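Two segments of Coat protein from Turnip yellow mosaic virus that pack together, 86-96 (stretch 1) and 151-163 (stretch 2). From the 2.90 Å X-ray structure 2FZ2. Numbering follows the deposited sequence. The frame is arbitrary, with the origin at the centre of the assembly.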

# COMPACT_ATOMS: atom_id res chain seq x y z
N ALA D 86 -17.84 -121.61 -69.10
CA ALA D 86 -18.50 -122.83 -69.52
C ALA D 86 -18.78 -123.78 -68.35
O ALA D 86 -19.66 -124.64 -68.44
CB ALA D 86 -17.62 -123.52 -70.54
N PHE D 87 -18.05 -123.61 -67.26
CA PHE D 87 -18.17 -124.47 -66.08
C PHE D 87 -18.21 -123.75 -64.73
O PHE D 87 -17.20 -123.71 -64.02
CB PHE D 87 -17.00 -125.44 -66.05
CG PHE D 87 -17.01 -126.44 -67.15
CD1 PHE D 87 -16.15 -126.30 -68.24
CD2 PHE D 87 -17.85 -127.55 -67.10
CE1 PHE D 87 -16.13 -127.25 -69.25
CE2 PHE D 87 -17.83 -128.51 -68.11
CZ PHE D 87 -16.96 -128.36 -69.19
N PRO D 88 -19.36 -123.19 -64.35
CA PRO D 88 -19.52 -122.48 -63.07
C PRO D 88 -19.07 -123.32 -61.91
O PRO D 88 -19.46 -124.48 -61.79
CB PRO D 88 -21.02 -122.19 -62.99
CG PRO D 88 -21.45 -122.16 -64.41
CD PRO D 88 -20.61 -123.17 -65.14
N THR D 89 -18.27 -122.74 -61.03
CA THR D 89 -17.75 -123.48 -59.88
C THR D 89 -18.06 -122.85 -58.53
O THR D 89 -18.15 -121.63 -58.41
CB THR D 89 -16.24 -123.65 -60.01
OG1 THR D 89 -15.93 -124.14 -61.32
CG2 THR D 89 -15.74 -124.61 -58.97
N THR D 90 -18.23 -123.67 -57.51
CA THR D 90 -18.53 -123.15 -56.18
C THR D 90 -17.27 -123.13 -55.37
O THR D 90 -16.59 -124.14 -55.22
CB THR D 90 -19.55 -124.01 -55.43
OG1 THR D 90 -20.85 -123.85 -56.01
CG2 THR D 90 -19.61 -123.59 -53.98
N VAL D 91 -16.96 -121.96 -54.83
CA VAL D 91 -15.77 -121.80 -54.02
C VAL D 91 -16.10 -121.22 -52.67
O VAL D 91 -16.85 -120.24 -52.56
CB VAL D 91 -14.79 -120.88 -54.69
CG1 VAL D 91 -13.45 -120.98 -54.02
CG2 VAL D 91 -14.70 -121.24 -56.15
N GLY D 92 -15.54 -121.85 -51.64
CA GLY D 92 -15.77 -121.41 -50.28
C GLY D 92 -14.49 -120.87 -49.72
O GLY D 92 -13.40 -121.39 -50.00
N VAL D 93 -14.61 -119.83 -48.90
CA VAL D 93 -13.44 -119.20 -48.33
C VAL D 93 -13.62 -118.70 -46.92
O VAL D 93 -14.65 -118.12 -46.57
CB VAL D 93 -13.01 -118.00 -49.17
CG1 VAL D 93 -11.85 -117.29 -48.51
CG2 VAL D 93 -12.66 -118.46 -50.53
N CYS D 94 -12.59 -118.91 -46.12
CA CYS D 94 -12.63 -118.44 -44.76
C CYS D 94 -11.29 -118.29 -44.08
O CYS D 94 -10.45 -119.19 -44.08
CB CYS D 94 -13.51 -119.35 -43.93
SG CYS D 94 -14.14 -118.46 -42.52
N TRP D 95 -11.10 -117.11 -43.51
CA TRP D 95 -9.88 -116.81 -42.80
C TRP D 95 -10.17 -117.20 -41.36
O TRP D 95 -11.22 -116.87 -40.82
CB TRP D 95 -9.57 -115.31 -42.90
CG TRP D 95 -8.98 -114.89 -44.21
CD1 TRP D 95 -9.51 -114.02 -45.11
CD2 TRP D 95 -7.72 -115.30 -44.75
NE1 TRP D 95 -8.67 -113.86 -46.18
CE2 TRP D 95 -7.56 -114.63 -45.98
CE3 TRP D 95 -6.72 -116.16 -44.31
CZ2 TRP D 95 -6.44 -114.81 -46.78
CZ3 TRP D 95 -5.60 -116.33 -45.10
CH2 TRP D 95 -5.47 -115.66 -46.32
N VAL D 96 -9.22 -117.88 -40.74
CA VAL D 96 -9.42 -118.34 -39.38
C VAL D 96 -8.08 -118.56 -38.66
O VAL D 96 -7.08 -118.90 -39.29
CB VAL D 96 -10.25 -119.64 -39.44
CG1 VAL D 96 -9.35 -120.85 -39.37
CG2 VAL D 96 -11.27 -119.66 -38.36
N PRO D 151 -2.58 -116.73 -39.11
CA PRO D 151 -3.61 -116.96 -40.13
C PRO D 151 -3.56 -118.33 -40.77
O PRO D 151 -2.48 -118.86 -41.05
CB PRO D 151 -3.35 -115.85 -41.14
CG PRO D 151 -2.54 -114.84 -40.37
CD PRO D 151 -1.68 -115.64 -39.47
N LYS D 152 -4.76 -118.86 -40.97
CA LYS D 152 -5.00 -120.18 -41.58
C LYS D 152 -6.06 -119.93 -42.64
O LYS D 152 -7.05 -119.24 -42.38
CB LYS D 152 -5.54 -121.15 -40.52
CG LYS D 152 -5.76 -122.61 -40.95
CD LYS D 152 -6.64 -123.35 -39.91
CE LYS D 152 -6.19 -124.79 -39.63
NZ LYS D 152 -7.31 -125.69 -39.15
N LEU D 153 -5.89 -120.48 -43.83
CA LEU D 153 -6.89 -120.25 -44.85
C LEU D 153 -7.64 -121.51 -45.22
O LEU D 153 -7.05 -122.56 -45.46
CB LEU D 153 -6.24 -119.66 -46.10
CG LEU D 153 -7.20 -119.53 -47.28
CD1 LEU D 153 -7.89 -118.19 -47.23
CD2 LEU D 153 -6.42 -119.67 -48.55
N LEU D 154 -8.96 -121.39 -45.26
CA LEU D 154 -9.82 -122.51 -45.59
C LEU D 154 -10.44 -122.33 -46.94
O LEU D 154 -11.07 -121.30 -47.19
CB LEU D 154 -10.91 -122.64 -44.54
CG LEU D 154 -10.38 -123.00 -43.16
CD1 LEU D 154 -11.51 -123.13 -42.16
CD2 LEU D 154 -9.62 -124.30 -43.26
N ILE D 155 -10.29 -123.33 -47.80
CA ILE D 155 -10.89 -123.27 -49.14
C ILE D 155 -11.69 -124.51 -49.47
O ILE D 155 -11.23 -125.64 -49.24
CB ILE D 155 -9.84 -123.14 -50.25
CG1 ILE D 155 -8.97 -121.91 -50.03
CG2 ILE D 155 -10.54 -123.06 -51.58
CD1 ILE D 155 -9.72 -120.64 -50.04
N SER D 156 -12.87 -124.32 -50.05
CA SER D 156 -13.71 -125.45 -50.40
C SER D 156 -14.11 -125.35 -51.87
O SER D 156 -14.57 -124.30 -52.32
CB SER D 156 -14.95 -125.48 -49.50
OG SER D 156 -16.14 -125.11 -50.19
N ILE D 157 -13.93 -126.43 -52.61
CA ILE D 157 -14.30 -126.43 -54.01
C ILE D 157 -15.37 -127.47 -54.29
O ILE D 157 -15.28 -128.61 -53.83
CB ILE D 157 -13.11 -126.75 -54.92
CG1 ILE D 157 -11.98 -125.77 -54.67
CG2 ILE D 157 -13.52 -126.66 -56.37
CD1 ILE D 157 -12.40 -124.35 -54.76
N THR D 158 -16.39 -127.06 -55.03
CA THR D 158 -17.48 -127.96 -55.39
C THR D 158 -17.57 -127.82 -56.91
O THR D 158 -18.07 -126.82 -57.41
CB THR D 158 -18.80 -127.52 -54.71
OG1 THR D 158 -18.53 -127.05 -53.38
CG2 THR D 158 -19.75 -128.70 -54.63
N ALA D 159 -17.06 -128.82 -57.63
CA ALA D 159 -17.02 -128.78 -59.09
C ALA D 159 -18.25 -129.31 -59.81
O ALA D 159 -19.09 -129.98 -59.20
CB ALA D 159 -15.80 -129.51 -59.60
N GLN D 160 -18.34 -129.01 -61.10
CA GLN D 160 -19.46 -129.48 -61.91
C GLN D 160 -19.48 -131.00 -61.98
O GLN D 160 -18.44 -131.65 -62.04
CB GLN D 160 -19.37 -128.92 -63.32
CG GLN D 160 -20.72 -128.56 -63.91
CD GLN D 160 -21.20 -127.23 -63.39
OE1 GLN D 160 -22.33 -127.10 -62.93
NE2 GLN D 160 -20.33 -126.24 -63.44
N PRO D 161 -20.68 -131.58 -61.95
CA PRO D 161 -20.82 -133.03 -62.02
C PRO D 161 -20.05 -133.44 -63.27
O PRO D 161 -19.09 -134.21 -63.21
CB PRO D 161 -22.33 -133.22 -62.15
CG PRO D 161 -22.78 -131.94 -62.82
CD PRO D 161 -21.99 -130.92 -62.07
N THR D 162 -20.48 -132.90 -64.39
CA THR D 162 -19.83 -133.13 -65.67
C THR D 162 -18.74 -132.06 -65.65
O THR D 162 -18.95 -130.93 -66.09
CB THR D 162 -20.82 -132.91 -66.79
OG1 THR D 162 -21.64 -131.78 -66.45
CG2 THR D 162 -21.69 -134.13 -66.96
N ALA D 163 -17.59 -132.44 -65.12
CA ALA D 163 -16.46 -131.54 -64.94
C ALA D 163 -15.73 -130.99 -66.16
O ALA D 163 -15.80 -131.55 -67.25
CB ALA D 163 -15.44 -132.20 -64.02

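Neighbouring antiparallel β-strands are held together by a backbone ladder, while the side chains on each face decide how the pair is filled in. The coat protein of turnip yellow mosaic virus gives a compact example. The axes of strands 89-96 and 151-158 lie at 167° between their N-to-C directions, close to antiparallel, and approach to 4.5 Å, and the two stretches bury 947 Å² between them, both sides summed. Val96, Gln160 and Trp95 have the most surface covered, and each illustrates a different kind of contact.

Val96 combines both elements. Its backbone pairs with Lys152: Val96 N donates to Lys152 O at 3.0 Å, and Lys152 N returns a weak bond to Val96 O at 2.9 Å, with an angle of only 127° at the hydrogen. Its side chain lies on the same face as those of Lys152 and Leu154, where Val96 CG1 meets the aliphatic part of the lysine at CD (3.7 Å) and Leu154 CD1 at 4.2 Å. The lysine can thus lend its methylene chain to an apolar contact while its end leads away and NZ bonds elsewhere in the structure.

The ladder continues through Cys94-Leu154, Gly92-Ser156 and Thr90-Thr158, each pair joined by two hydrogen bonds. The shortest, from Gly92 N to Ser156 O, measures 2.7 Å. Gly92 CA and Ser156 CA lie 4.5 Å apart, the closest pair in the register, and an ideal CB on Gly92 would lie 2.7 Å from Ser156 OG, a clash. Between these rungs, CA-H groups add contacts to carbonyl oxygens, as from Val91 CA to Ser156 O at 3.3 Å.

Trp95 belongs to the other face, with Val91, Val93, Leu153, Ile155 and Ile157. Its indole reaches back across its strand partner: Leu153 CD1 sits 3.5 Å from the centroid of the Trp95 six-membered ring and only 4° off the normal, an almost ideal CH-pi contact in which a methyl group meets the aromatic electron cloud. Farther along, branched aliphatic side chains meet in apolar van der Waals contacts, with Val93 CG2 3.7 Å from Ile155 CD1 and Val91 CG1 3.6 Å from Ile157 CD1.

Gln160 extends the contact beyond the strands. Its CA-to-CB bond points toward stretch 1, and Gln160 NE2 lies 2.6 Å from Pro88 O; despite this short distance the hydrogen bond is weak, because its 118° angle is far from linear. Phe87 also covers this end, its ring atom CE2 lying 3.3 Å from Thr162 O. Side-chain contacts therefore carry the association past the last rung.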